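Local coordinates for protein VESB protease (Vibrio cholerae, PDB 4LK4) that probably cleaves peptide bonds within proteins as a secreted, trypsin-like serine endopeptidase of the S1 family, at residues K88-L93 / Y250-N255; N184-R189 / Y228-N233; Q326-L331 / T343-L348. The protein carries 1 engineered substitution. One frame throughout, in Å; residues are numbered along the deposited sequence.

Contact 1: residues K88-L93 / Y250-N255; sequences KIYRHL and YDQVAN
This is a polar interdomain junction, in which Gln252 and Tyr250 from the first strand of the Ig-like domain meet Tyr90 and Arg91 on a strand of the protease. At its centre the side-chain amide of Gln252 grips both backbone polar atoms of one residue, much as a neighbouring strand would: OE1 accepts from Arg91 N at 2.9 Å, while NE2 donates to Arg91 O at 2.7 Å. Neither bond lies quite in the carbonyl plane of its acceptor, and Arg91 N meets Gln252 OE1 well to the side, at a C=O...donor angle of 117°. Glutamine suits the place because its amide carries a donor and an acceptor at the end of an extended chain; CG stands anti to the backbone N (chi1 -163°). Leu93 comes tip to tip with this amide, and its CD2 also packs on Val253 CG2 at 3.7 Å.

Strand 82-91 belongs to the first of the two beta-barrels of the trypsin fold, so the junction ties this barrel to the appended domain. Beside the amide grip, Tyr250 N donates to Tyr90 OH at 2.9 Å, and the same hydroxyl is hydrogen-bonded to Glu108. The two tyrosine rings cross obliquely, planes 51° apart, with Tyr90 CE2 above one face of the Tyr250 ring, towards its rim. Between these grips sits a water that donates to Ile89 O and to Tyr250 O and accepts from Gln252 N, thereby satisfying three backbone groups that do not meet directly. At the end of the contact Lys88 bends at its second torsion, which brings CD to Tyr250 O; CE lies by Asp251 OD1. Its NZ stays 4.1 Å from Asp251 OD1, too far for a salt bridge, while Asp251 OD2 is held by the backbone N of Thr269.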
loop_
_atom_site.group_PDB
_atom_site.type_symbol
_atom_site.label_atom_id
_atom_site.label_comp_id
_atom_site.label_asym_id
_atom_site.label_seq_id
_atom_site.Cartn_x
_atom_site.Cartn_y
_atom_site.Cartn_z
ATOM N N LYS A 88 11.129 -2.180 0.192
ATOM C CA LYS A 88 10.563 -0.845 -0.019
ATOM C C LYS A 88 9.071 -0.775 0.279
ATOM O O LYS A 88 8.332 -1.743 0.131
ATOM C CB LYS A 88 10.835 -0.375 -1.462
ATOM C CG LYS A 88 12.305 -0.115 -1.797
ATOM C CD LYS A 88 12.725 1.297 -1.410
ATOM C CE LYS A 88 14.246 1.495 -1.229
ATOM N NZ LYS A 88 15.117 0.697 -2.131
ATOM N N ILE A 89 8.632 0.401 0.675
ATOM C CA ILE A 89 7.244 0.705 0.874
ATOM C C ILE A 89 6.841 1.890 -0.028
ATOM O O ILE A 89 7.542 2.891 -0.094
ATOM C CB ILE A 89 6.967 0.965 2.363
ATOM C CG1 ILE A 89 7.070 -0.375 3.118
ATOM C CG2 ILE A 89 5.549 1.501 2.570
ATOM C CD1 ILE A 89 6.934 -0.292 4.629
ATOM N N TYR A 90 5.737 1.734 -0.758
ATOM C CA TYR A 90 5.146 2.830 -1.511
ATOM C C TYR A 90 3.785 3.121 -0.908
ATOM O O TYR A 90 2.940 2.242 -0.856
ATOM C CB TYR A 90 5.025 2.484 -3.007
ATOM C CG TYR A 90 6.332 2.000 -3.549
ATOM C CD1 TYR A 90 6.681 0.668 -3.500
ATOM C CD2 TYR A 90 7.247 2.880 -4.046
ATOM C CE1 TYR A 90 7.914 0.231 -3.952
ATOM C CE2 TYR A 90 8.458 2.453 -4.533
ATOM C CZ TYR A 90 8.801 1.127 -4.471
ATOM O OH TYR A 90 10.053 0.734 -4.942
ATOM N N ARG A 91 3.583 4.333 -0.416
ATOM C CA ARG A 91 2.267 4.730 0.059
ATOM C C ARG A 91 1.648 5.703 -0.902
ATOM O O ARG A 91 2.352 6.403 -1.611
ATOM C CB ARG A 91 2.394 5.408 1.408
ATOM C CG ARG A 91 3.032 4.543 2.479
ATOM C CD ARG A 91 3.518 5.442 3.601
ATOM N NE ARG A 91 2.634 5.366 4.741
ATOM C CZ ARG A 91 2.412 6.332 5.628
ATOM N NH1 ARG A 91 2.976 7.534 5.521
ATOM N NH2 ARG A 91 1.580 6.077 6.638
ATOM N N HIS A 92 0.329 5.800 -0.920
ATOM C CA HIS A 92 -0.291 6.770 -1.795
ATOM C C HIS A 92 0.165 8.154 -1.390
ATOM O O HIS A 92 0.159 8.487 -0.224
ATOM C CB HIS A 92 -1.797 6.689 -1.743
ATOM C CG HIS A 92 -2.445 7.191 -2.990
ATOM N ND1 HIS A 92 -2.612 8.531 -3.242
ATOM C CD2 HIS A 92 -2.921 6.542 -4.077
ATOM C CE1 HIS A 92 -3.184 8.693 -4.420
ATOM N NE2 HIS A 92 -3.382 7.500 -4.950
ATOM N N LEU A 93 0.580 8.966 -2.348
ATOM C CA LEU A 93 1.124 10.278 -2.031
ATOM C C LEU A 93 0.035 11.285 -1.622
ATOM O O LEU A 93 0.353 12.343 -1.063
ATOM C CB LEU A 93 1.970 10.792 -3.190
ATOM C CG LEU A 93 3.287 10.020 -3.377
ATOM C CD1 LEU A 93 4.058 10.626 -4.535
ATOM C CD2 LEU A 93 4.153 10.058 -2.123
ATOM N N TYR A 250 12.331 2.119 -6.079
ATOM C CA TYR A 250 12.920 3.373 -5.686
ATOM C C TYR A 250 12.487 3.917 -4.315
ATOM O O TYR A 250 11.471 3.510 -3.743
ATOM C CB TYR A 250 12.592 4.389 -6.756
ATOM C CG TYR A 250 11.128 4.694 -6.901
ATOM C CD1 TYR A 250 10.278 3.837 -7.608
ATOM C CD2 TYR A 250 10.585 5.838 -6.342
ATOM C CE1 TYR A 250 8.920 4.120 -7.753
ATOM C CE2 TYR A 250 9.230 6.129 -6.468
ATOM C CZ TYR A 250 8.395 5.269 -7.182
ATOM O OH TYR A 250 7.057 5.591 -7.345
ATOM N N ASP A 251 13.277 4.868 -3.823
ATOM C CA ASP A 251 12.943 5.647 -2.630
ATOM C C ASP A 251 11.813 6.613 -2.975
ATOM O O ASP A 251 11.981 7.534 -3.813
ATOM C CB ASP A 251 14.169 6.444 -2.138
ATOM C CG ASP A 251 15.388 5.562 -1.896
ATOM O OD1 ASP A 251 15.269 4.632 -1.082
ATOM O OD2 ASP A 251 16.460 5.792 -2.499
ATOM N N GLN A 252 10.670 6.422 -2.334
ATOM C CA GLN A 252 9.508 7.240 -2.623
ATOM C C GLN A 252 9.528 8.554 -1.850
ATOM O O GLN A 252 9.464 9.615 -2.442
ATOM C CB GLN A 252 8.238 6.489 -2.281
ATOM C CG GLN A 252 6.991 7.080 -2.926
ATOM C CD GLN A 252 5.707 6.557 -2.280
ATOM O OE1 GLN A 252 5.701 6.128 -1.133
ATOM N NE2 GLN A 252 4.615 6.626 -3.020
ATOM N N VAL A 253 9.622 8.479 -0.529
ATOM C CA VAL A 253 9.396 9.648 0.312
ATOM C C VAL A 253 10.580 9.776 1.217
ATOM O O VAL A 253 10.884 8.875 1.977
ATOM C CB VAL A 253 8.127 9.516 1.202
ATOM C CG1 VAL A 253 7.971 10.723 2.113
ATOM C CG2 VAL A 253 6.883 9.393 0.360
ATOM N N ALA A 254 11.235 10.913 1.165
ATOM C CA ALA A 254 12.212 11.243 2.172
ATOM C C ALA A 254 11.570 12.311 3.002
ATOM O O ALA A 254 11.436 13.436 2.558
ATOM C CB ALA A 254 13.472 11.739 1.517
ATOM N N ASN A 255 11.101 11.944 4.182
ATOM C CA ASN A 255 10.535 12.925 5.097
ATOM C C ASN A 255 11.584 13.291 6.118
ATOM O O ASN A 255 11.856 12.502 7.004
ATOM C CB ASN A 255 9.298 12.391 5.823
ATOM C CG ASN A 255 8.637 13.457 6.699
ATOM O OD1 ASN A 255 9.306 14.328 7.277
ATOM N ND2 ASN A 255 7.313 13.406 6.779
HETATM O O HOH W 1 9.990 3.570 -1.478
#

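Contact 2: residues N184-R189 / Y228-N233; sequences NFCAAR and YGVYTN
Phe185 and Tyr231 fit together across two antiparallel strands, the CB of Tyr231 lying over one face of the Phe185 ring, towards its rim. This CH-pi contact, 3.9 Å from Tyr231 CB to the ring centroid, arises because Phe185 CG sits between its backbone N and carbonyl carbon (chi1 66°), which swings the ring towards the partner strand. The two rings are nearly parallel but slid apart, so they scarcely overlap. The Tyr231 ring leans on past Phe185 to Ala187, its CE1 3.7 Å from Ala187 CB. Small residues leave the space it needs: Ala187 offers only a methyl, and Gly229, without a side chain, lets the tyrosine hydroxyl come close.

Strands 184-189 and 229-233 belong to the second beta-barrel of the trypsin fold, and in relatives the Gly-Val-Tyr strand runs along the wall of the S1 specificity pocket. Four backbone hydrogen bonds join them, two between Phe185 and Tyr231 and two between Ala187 and Gly229. On the reverse face Cys186, disulfide-bonded to Cys168, sets its SG 4.1 Å from Val230 CG2 and 3.8 Å from Tyr228 CD2, obliquely to the tyrosine ring. Val230 forks here: while CG2 faces that sulfur, CG1 meets Asn184 ND2 at 3.6 Å. Beyond the sulfur, Ala188 CB touches CD1 of the Tyr228 ring.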
loop_
_atom_site.group_PDB
_atom_site.type_symbol
_atom_site.label_atom_id
_atom_site.label_comp_id
_atom_site.label_asym_id
_atom_site.label_seq_id
_atom_site.Cartn_x
_atom_site.Cartn_y
_atom_site.Cartn_z
ATOM N N ASN A 184 -12.947 4.870 -0.870
ATOM C CA ASN A 184 -13.333 3.852 0.072
ATOM C C ASN A 184 -14.820 3.607 0.130
ATOM O O ASN A 184 -15.615 4.401 -0.393
ATOM C CB ASN A 184 -12.748 4.131 1.464
ATOM C CG ASN A 184 -13.150 5.486 2.030
ATOM O OD1 ASN A 184 -14.102 6.114 1.590
ATOM N ND2 ASN A 184 -12.425 5.921 3.042
ATOM N N PHE A 185 -15.180 2.465 0.711
ATOM C CA PHE A 185 -16.587 2.065 0.888
ATOM C C PHE A 185 -16.783 1.387 2.240
ATOM O O PHE A 185 -15.815 1.096 2.946
ATOM C CB PHE A 185 -17.022 1.104 -0.234
ATOM C CG PHE A 185 -16.330 -0.231 -0.206
ATOM C CD1 PHE A 185 -16.820 -1.268 0.555
ATOM C CD2 PHE A 185 -15.188 -0.450 -0.957
ATOM C CE1 PHE A 185 -16.195 -2.504 0.547
ATOM C CE2 PHE A 185 -14.537 -1.661 -0.928
ATOM C CZ PHE A 185 -15.049 -2.693 -0.182
ATOM N N CYS A 186 -18.037 1.099 2.554
ATOM C CA CYS A 186 -18.443 0.548 3.821
ATOM C C CYS A 186 -19.055 -0.822 3.653
ATOM O O CYS A 186 -19.689 -1.120 2.646
ATOM C CB CYS A 186 -19.538 1.416 4.441
ATOM S SG CYS A 186 -18.975 2.978 5.114
ATOM N N ALA A 187 -18.929 -1.626 4.693
ATOM C CA ALA A 187 -19.601 -2.895 4.742
ATOM C C ALA A 187 -19.922 -3.190 6.178
ATOM O O ALA A 187 -19.194 -2.797 7.091
ATOM C CB ALA A 187 -18.709 -3.967 4.179
ATOM N N ALA A 188 -21.008 -3.910 6.374
ATOM C CA ALA A 188 -21.553 -4.101 7.698
ATOM C C ALA A 188 -21.485 -5.528 8.139
ATOM O O ALA A 188 -21.800 -6.457 7.389
ATOM C CB ALA A 188 -22.998 -3.627 7.733
ATOM N N ARG A 189 -21.102 -5.684 9.392
ATOM C CA ARG A 189 -21.199 -6.968 10.052
ATOM C C ARG A 189 -22.595 -7.281 10.476
ATOM O O ARG A 189 -23.413 -6.386 10.636
ATOM C CB ARG A 189 -20.240 -7.021 11.203
ATOM C CG ARG A 189 -18.902 -7.282 10.563
ATOM C CD ARG A 189 -17.771 -7.188 11.506
ATOM N NE ARG A 189 -17.844 -8.239 12.504
ATOM C CZ ARG A 189 -16.778 -8.686 13.125
ATOM N NH1 ARG A 189 -15.586 -8.155 12.784
ATOM N NH2 ARG A 189 -16.902 -9.630 14.063
ATOM N N TYR A 228 -20.241 1.186 10.596
ATOM C CA TYR A 228 -19.780 0.282 9.571
ATOM C C TYR A 228 -18.255 0.190 9.597
ATOM O O TYR A 228 -17.587 1.015 10.210
ATOM C CB TYR A 228 -20.157 0.846 8.191
ATOM C CG TYR A 228 -21.612 1.212 8.029
ATOM C CD1 TYR A 228 -22.623 0.335 8.432
ATOM C CD2 TYR A 228 -21.973 2.402 7.424
ATOM C CE1 TYR A 228 -23.956 0.660 8.274
ATOM C CE2 TYR A 228 -23.305 2.746 7.266
ATOM C CZ TYR A 228 -24.295 1.869 7.686
ATOM O OH TYR A 228 -25.620 2.210 7.527
ATOM N N GLY A 229 -17.710 -0.790 8.888
ATOM C CA GLY A 229 -16.287 -0.872 8.634
ATOM C C GLY A 229 -16.035 -0.169 7.320
ATOM O O GLY A 229 -16.868 -0.226 6.408
ATOM N N VAL A 230 -14.879 0.502 7.229
ATOM C CA VAL A 230 -14.514 1.247 6.048
ATOM C C VAL A 230 -13.324 0.588 5.371
ATOM O O VAL A 230 -12.329 0.270 6.016
ATOM C CB VAL A 230 -14.189 2.669 6.447
ATOM C CG1 VAL A 230 -13.697 3.448 5.253
ATOM C CG2 VAL A 230 -15.420 3.316 7.056
ATOM N N TYR A 231 -13.431 0.412 4.061
ATOM C CA TYR A 231 -12.488 -0.396 3.291
ATOM C C TYR A 231 -11.999 0.405 2.105
ATOM O O TYR A 231 -12.794 1.008 1.379
ATOM C CB TYR A 231 -13.170 -1.677 2.802
ATOM C CG TYR A 231 -13.725 -2.517 3.923
ATOM C CD1 TYR A 231 -14.974 -2.260 4.464
ATOM C CD2 TYR A 231 -12.979 -3.551 4.461
ATOM C CE1 TYR A 231 -15.453 -2.995 5.524
ATOM C CE2 TYR A 231 -13.451 -4.312 5.498
ATOM C CZ TYR A 231 -14.680 -4.031 6.031
ATOM O OH TYR A 231 -15.115 -4.837 7.048
ATOM N N THR A 232 -10.687 0.441 1.907
ATOM C CA THR A 232 -10.144 1.102 0.763
ATOM C C THR A 232 -10.628 0.332 -0.459
ATOM O O THR A 232 -10.683 -0.900 -0.446
ATOM C CB THR A 232 -8.626 1.155 0.818
ATOM O OG1 THR A 232 -8.219 1.901 1.974
ATOM C CG2 THR A 232 -8.061 1.828 -0.411
ATOM N N ASN A 233 -11.009 1.083 -1.488
ATOM C CA ASN A 233 -11.620 0.560 -2.680
ATOM C C ASN A 233 -10.594 0.121 -3.753
ATOM O O ASN A 233 -10.037 0.950 -4.456
ATOM C CB ASN A 233 -12.533 1.648 -3.211
ATOM C CG ASN A 233 -13.201 1.279 -4.513
ATOM O OD1 ASN A 233 -12.912 0.236 -5.126
ATOM N ND2 ASN A 233 -14.117 2.139 -4.951
HETATM O O HOH W 2 -16.249 3.200 -2.944
HETATM O O HOH W 3 -17.189 -4.399 8.249
#

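Contact 3: residues Q326-L331 / T343-L348; sequences QYDFEL and TSRIQL
Arg345 lays one face of its guanidinium against the side-chain amide of Gln326, the two planes only 4° apart and Gln326 CD 3.4 Å above the centre of the charged group. The pair lies on the beta hairpin of strands 324-335 and 338-349 in the Ig-like domain, and it is joined on the same face by Asp328, the cross-strand neighbour of Arg345. Asp328 and Arg345 run side by side, and the carboxylate takes the guanidinium side-on with two bonds, from NE to OD1 at 2.7 Å and from NH2 to OD2 at 2.8 Å. Held at two nitrogens, the guanidinium is fixed in rotation. Both oxygens use their syn lone pairs, and both lie near the guanidinium plane, so that Gln326 can stack on one face without displacing the carboxylate. A bend at chi3 (-68°) brings NE round to Asp328 OD1 after an otherwise extended chain. NH2 also reaches Leu93 O in the protease domain.

Farther along this face Thr343 OG1 donates to Glu330 OE2 at 2.6 Å, on the anti side of the carboxylate. Glu330 OE1 has its own partner in the salt bridge with Arg341, and Lys243 is hydrogen-bonded to the threonine hydroxyl. Polar and charged side chains suit this partly exposed face, whose Arg345 and Thr343 reach the protease.

The alternate residues, Tyr327, Phe329, Ser344 and Ile346, point to the other face, where strands 262-272 and 310-319 cover them. Tyr327 pairs with Ile346, and Phe329 with Ser344, through two backbone hydrogen bonds each. Phe329, whose ring meets Phe268 edge-to-face, finds in serine a partner small enough to lie against its face: Ser344 CB makes a CH-pi contact there, 3.5 Å from Phe329 CZ.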
loop_
_atom_site.group_PDB
_atom_site.type_symbol
_atom_site.label_atom_id
_atom_site.label_comp_id
_atom_site.label_asym_id
_atom_site.label_seq_id
_atom_site.Cartn_x
_atom_site.Cartn_y
_atom_site.Cartn_z
ATOM N N GLN A 326 6.807 20.476 0.906
ATOM C CA GLN A 326 6.499 19.179 0.361
ATOM C C GLN A 326 6.566 19.230 -1.141
ATOM O O GLN A 326 5.649 19.743 -1.790
ATOM C CB GLN A 326 5.106 18.728 0.783
ATOM C CG GLN A 326 4.837 17.266 0.453
ATOM C CD GLN A 326 3.445 16.841 0.848
ATOM O OE1 GLN A 326 3.249 16.211 1.894
ATOM N NE2 GLN A 326 2.467 17.194 0.030
ATOM N N TYR A 327 7.648 18.689 -1.695
ATOM C CA TYR A 327 7.837 18.699 -3.143
ATOM C C TYR A 327 7.865 17.299 -3.724
ATOM O O TYR A 327 8.652 16.463 -3.304
ATOM C CB TYR A 327 9.125 19.427 -3.539
ATOM C CG TYR A 327 9.180 20.866 -3.137
ATOM C CD1 TYR A 327 8.162 21.746 -3.484
ATOM C CD2 TYR A 327 10.269 21.371 -2.440
ATOM C CE1 TYR A 327 8.232 23.098 -3.137
ATOM C CE2 TYR A 327 10.339 22.708 -2.089
ATOM C CZ TYR A 327 9.316 23.564 -2.427
ATOM O OH TYR A 327 9.394 24.896 -2.070
ATOM N N ASP A 328 7.028 17.100 -4.730
ATOM C CA ASP A 328 6.931 15.862 -5.472
ATOM C C ASP A 328 7.543 15.995 -6.842
ATOM O O ASP A 328 7.258 16.935 -7.569
ATOM C CB ASP A 328 5.459 15.500 -5.617
ATOM C CG ASP A 328 4.825 15.149 -4.279
ATOM O OD1 ASP A 328 5.596 15.017 -3.303
ATOM O OD2 ASP A 328 3.587 14.995 -4.185
ATOM N N PHE A 329 8.387 15.047 -7.198
ATOM C CA PHE A 329 8.986 15.028 -8.521
ATOM C C PHE A 329 8.955 13.615 -9.094
ATOM O O PHE A 329 8.921 12.623 -8.367
ATOM C CB PHE A 329 10.420 15.555 -8.476
ATOM C CG PHE A 329 11.290 14.815 -7.516
ATOM C CD1 PHE A 329 11.316 15.164 -6.182
ATOM C CD2 PHE A 329 12.056 13.748 -7.944
ATOM C CE1 PHE A 329 12.103 14.466 -5.289
ATOM C CE2 PHE A 329 12.852 13.053 -7.067
ATOM C CZ PHE A 329 12.871 13.407 -5.730
ATOM N N GLU A 330 9.011 13.557 -10.408
ATOM C CA GLU A 330 8.715 12.386 -11.172
ATOM C C GLU A 330 9.859 12.133 -12.144
ATOM O O GLU A 330 10.282 13.049 -12.874
ATOM C CB GLU A 330 7.434 12.674 -11.946
ATOM C CG GLU A 330 6.749 11.475 -12.549
ATOM C CD GLU A 330 5.225 11.653 -12.627
ATOM O OE1 GLU A 330 4.716 11.960 -13.729
ATOM O OE2 GLU A 330 4.537 11.494 -11.580
ATOM N N LEU A 331 10.374 10.913 -12.155
ATOM C CA LEU A 331 11.301 10.511 -13.200
ATOM C C LEU A 331 10.557 9.562 -14.123
ATOM O O LEU A 331 9.897 8.651 -13.658
ATOM C CB LEU A 331 12.542 9.823 -12.636
ATOM C CG LEU A 331 13.679 10.669 -12.066
ATOM C CD1 LEU A 331 13.283 11.354 -10.766
ATOM C CD2 LEU A 331 14.880 9.758 -11.828
ATOM N N THR A 343 7.464 8.477 -8.850
ATOM C CA THR A 343 7.148 9.752 -8.216
ATOM C C THR A 343 7.673 9.720 -6.783
ATOM O O THR A 343 7.243 8.908 -5.978
ATOM C CB THR A 343 5.628 9.991 -8.261
ATOM O OG1 THR A 343 5.186 9.853 -9.604
ATOM C CG2 THR A 343 5.250 11.346 -7.806
ATOM N N SER A 344 8.630 10.598 -6.489
ATOM C CA SER A 344 9.230 10.710 -5.158
ATOM C C SER A 344 8.855 12.023 -4.502
ATOM O O SER A 344 8.292 12.890 -5.146
ATOM C CB SER A 344 10.736 10.633 -5.261
ATOM O OG SER A 344 11.135 9.394 -5.805
ATOM N N ARG A 345 9.171 12.152 -3.216
ATOM C CA ARG A 345 8.759 13.293 -2.417
ATOM C C ARG A 345 9.829 13.626 -1.403
ATOM O O ARG A 345 10.385 12.757 -0.775
ATOM C CB ARG A 345 7.479 12.996 -1.667
ATOM C CG ARG A 345 7.182 13.975 -0.534
ATOM C CD ARG A 345 5.812 13.749 0.091
ATOM N NE ARG A 345 4.774 14.105 -0.863
ATOM C CZ ARG A 345 3.489 13.773 -0.756
ATOM N NH1 ARG A 345 3.038 13.064 0.296
ATOM N NH2 ARG A 345 2.638 14.134 -1.720
ATOM N N ILE A 346 10.130 14.903 -1.282
ATOM C CA ILE A 346 10.978 15.396 -0.236
ATOM C C ILE A 346 10.127 16.332 0.594
ATOM O O ILE A 346 9.391 17.161 0.078
ATOM C CB ILE A 346 12.221 16.104 -0.788
ATOM C CG1 ILE A 346 13.159 16.470 0.337
ATOM C CG2 ILE A 346 11.869 17.361 -1.579
ATOM C CD1 ILE A 346 14.541 16.773 -0.160
ATOM N N GLN A 347 10.233 16.184 1.889
ATOM C CA GLN A 347 9.362 16.873 2.781
ATOM C C GLN A 347 10.123 17.220 4.039
ATOM O O GLN A 347 10.976 16.443 4.479
ATOM C CB GLN A 347 8.199 15.959 3.144
ATOM C CG GLN A 347 7.215 16.574 4.118
ATOM C CD GLN A 347 5.921 15.771 4.229
ATOM O OE1 GLN A 347 5.655 14.857 3.443
ATOM N NE2 GLN A 347 5.114 16.118 5.218
ATOM N N LEU A 348 9.765 18.366 4.619
ATOM C CA LEU A 348 10.353 18.870 5.854
ATOM C C LEU A 348 9.509 20.004 6.413
ATOM O O LEU A 348 8.610 20.514 5.746
ATOM C CB LEU A 348 11.770 19.372 5.588
ATOM C CG LEU A 348 11.890 20.506 4.572
ATOM C CD1 LEU A 348 12.282 21.778 5.297
ATOM C CD2 LEU A 348 12.939 20.163 3.537
#

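In the fold
From the N terminus the chain builds the first barrel, and segment 88-93, at the end of strand 82-91, meets 250-255 only 157 residues further on. Before that partner arrives, contact 2 opens and closes, pairing 184-189 with 228-233 in the second barrel; it thus falls within the span of contact 1 without touching it, the nearest atoms about 8 Å apart. Strand 248-258 then completes contact 1 and starts the Ig-like domain. Contact 3 follows in series as a short-range hairpin. Strands 248-258 and 338-349 are neighbours in one sheet, so contacts 1 and 3 join directly, Arg345 N probably bonding Gln252 O, and the hairpin backs the interdomain junction.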